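Local structure of mannose-specific lectin CEA chain 1 (Colocasia esculenta, 5D5G) at residues 56-60 / 75-81. The protein binds mannose as a bulb-type lectin, agglutinates rabbit erythrocytes and is insecticidal toward cotton aphids and other hemipteran insects. Sequence-based numbering, arbitrary orientation.
Sequences TDYGE and RAQSVKG
Asp57 and Tyr58, at the bend between strands 52-55 and 61-64, turn successive carbonyls onto the 75-81 loop: Asp57 O accepts from Gly81 N at 2.8 Å and Tyr58 O from Ser78 N at 2.7 Å. Each oxygen also receives a CA-H...O contact, from Lys80 and Gln77 respectively. The hairpin bend itself is tied by Thr56, whose OG1 takes the N-H of Glu60 at 2.7 Å. The Tyr58 ring lies against the 75-81 loop, with Lys80 CA over the rim of one face and Ser78 O in plane at the edge, 3.1 Å from Tyr58 CD2. Lys80 CB and CG cross the ring at its CE2, CZ and OH end, with CG 3.6 Å from Tyr58 OH. With CG anti to the backbone N (chi1 -165°) and bends further out, the Lys80 chain comes alongside Asp57, and NZ forms a long salt bridge of 3.5 Å with Asp57 OD2. At the other end, the extended Glu60 chain brings OE2 to Arg75 N in a weak, bent bond of 3.0 Å. The contact thus joins the hairpin turn to the crossing between two antiparallel sheets of the bulb-type lectin domain, from strand 70-73, in the hairpin's own sheet, to strand 84-88 in the next, fastened mainly by main-chain carbonyls. The ion pair and the Glu60 bond probably add less to this hold than the two shorter backbone bonds.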
loop_
_atom_site.group_PDB
_atom_site.type_symbol
_atom_site.label_atom_id
_atom_site.label_comp_id
_atom_site.label_asym_id
_atom_site.label_seq_id
_atom_site.Cartn_x
_atom_site.Cartn_y
_atom_site.Cartn_z
ATOM N N THR A 56 -8.411 7.562 9.082
ATOM C CA THR A 56 -8.849 8.932 8.853
ATOM C C THR A 56 -8.057 9.535 7.732
ATOM O O THR A 56 -7.041 8.989 7.313
ATOM C CB THR A 56 -8.600 9.803 10.057
ATOM O OG1 THR A 56 -7.246 9.612 10.479
ATOM C CG2 THR A 56 -9.525 9.402 11.180
ATOM N N ASP A 57 -8.505 10.694 7.273
ATOM C CA ASP A 57 -7.876 11.342 6.135
ATOM C C ASP A 57 -6.621 12.096 6.509
ATOM O O ASP A 57 -6.094 12.851 5.708
ATOM C CB ASP A 57 -8.865 12.270 5.449
ATOM C CG ASP A 57 -10.107 11.550 5.014
ATOM O OD1 ASP A 57 -10.134 10.302 5.141
ATOM O OD2 ASP A 57 -11.051 12.221 4.549
ATOM N N TYR A 58 -6.124 11.880 7.716
ATOM C CA TYR A 58 -4.932 12.582 8.142
ATOM C C TYR A 58 -3.961 11.578 8.678
ATOM O O TYR A 58 -2.955 11.948 9.281
ATOM C CB TYR A 58 -5.268 13.635 9.198
ATOM C CG TYR A 58 -6.202 14.698 8.667
ATOM C CD1 TYR A 58 -7.566 14.464 8.584
ATOM C CD2 TYR A 58 -5.720 15.930 8.232
ATOM C CE1 TYR A 58 -8.430 15.422 8.087
ATOM C CE2 TYR A 58 -6.575 16.889 7.730
ATOM C CZ TYR A 58 -7.932 16.630 7.664
ATOM O OH TYR A 58 -8.806 17.573 7.172
ATOM N N GLY A 59 -4.303 10.303 8.471
ATOM C CA GLY A 59 -3.429 9.171 8.752
ATOM C C GLY A 59 -3.623 8.457 10.079
ATOM O O GLY A 59 -2.732 7.746 10.566
ATOM N N GLU A 60 -4.772 8.653 10.703
ATOM C CA GLU A 60 -4.955 8.028 11.992
ATOM C C GLU A 60 -5.800 6.790 11.824
ATOM O O GLU A 60 -6.723 6.767 11.002
ATOM C CB GLU A 60 -5.569 8.995 13.001
ATOM C CG GLU A 60 -4.719 9.175 14.253
ATOM C CD GLU A 60 -5.374 10.106 15.259
ATOM O OE1 GLU A 60 -6.473 10.629 14.961
ATOM O OE2 GLU A 60 -4.797 10.310 16.345
ATOM N N ARG A 75 -2.481 8.498 16.825
ATOM C CA ARG A 75 -1.964 9.764 17.314
ATOM C C ARG A 75 -0.687 10.112 16.563
ATOM O O ARG A 75 0.319 10.509 17.153
ATOM C CB ARG A 75 -1.778 9.734 18.841
ATOM C CG ARG A 75 -3.093 9.883 19.624
ATOM C CD ARG A 75 -3.046 9.217 20.995
ATOM N NE ARG A 75 -1.860 9.589 21.758
ATOM C CZ ARG A 75 -1.626 9.207 23.012
ATOM N NH1 ARG A 75 -2.501 8.441 23.651
ATOM N NH2 ARG A 75 -0.512 9.593 23.625
ATOM N N ALA A 76 -0.749 9.905 15.249
ATOM C CA ALA A 76 0.223 10.420 14.286
ATOM C C ALA A 76 -0.608 10.933 13.119
ATOM O O ALA A 76 -1.583 10.289 12.718
ATOM C CB ALA A 76 1.170 9.335 13.837
ATOM N N GLN A 77 -0.257 12.103 12.597
ATOM C CA GLN A 77 -1.154 12.807 11.687
ATOM C C GLN A 77 -0.380 13.507 10.583
ATOM O O GLN A 77 0.815 13.777 10.721
ATOM C CB GLN A 77 -1.962 13.864 12.452
ATOM C CG GLN A 77 -2.692 13.363 13.691
ATOM C CD GLN A 77 -3.002 14.476 14.674
ATOM O OE1 GLN A 77 -3.124 15.640 14.294
ATOM N NE2 GLN A 77 -3.118 14.124 15.949
ATOM N N SER A 78 -1.073 13.816 9.492
ATOM C CA SER A 78 -0.482 14.599 8.415
ATOM C C SER A 78 -1.564 15.347 7.658
ATOM O O SER A 78 -2.646 15.599 8.186
ATOM C CB SER A 78 0.314 13.708 7.463
ATOM O OG SER A 78 0.826 14.472 6.389
ATOM N N VAL A 79 -1.281 15.694 6.413
ATOM C CA VAL A 79 -2.224 16.468 5.637
ATOM C C VAL A 79 -3.435 15.638 5.246
ATOM O O VAL A 79 -3.434 14.421 5.378
ATOM C CB VAL A 79 -1.559 17.017 4.378
ATOM C CG1 VAL A 79 -0.193 17.599 4.726
ATOM C CG2 VAL A 79 -1.418 15.923 3.344
ATOM N N LYS A 80 -4.476 16.307 4.771
ATOM C CA LYS A 80 -5.688 15.642 4.313
ATOM C C LYS A 80 -5.439 14.871 3.023
ATOM O O LYS A 80 -5.141 15.462 1.995
ATOM C CB LYS A 80 -6.772 16.692 4.058
ATOM C CG LYS A 80 -8.186 16.158 3.911
ATOM C CD LYS A 80 -8.992 17.020 2.940
ATOM C CE LYS A 80 -10.491 16.834 3.137
ATOM N NZ LYS A 80 -10.872 15.388 3.015
ATOM N N GLY A 81 -5.580 13.554 3.049
ATOM C CA GLY A 81 -5.457 12.813 1.811
ATOM C C GLY A 81 -5.917 11.388 1.937
ATOM O O GLY A 81 -6.428 10.997 2.980
#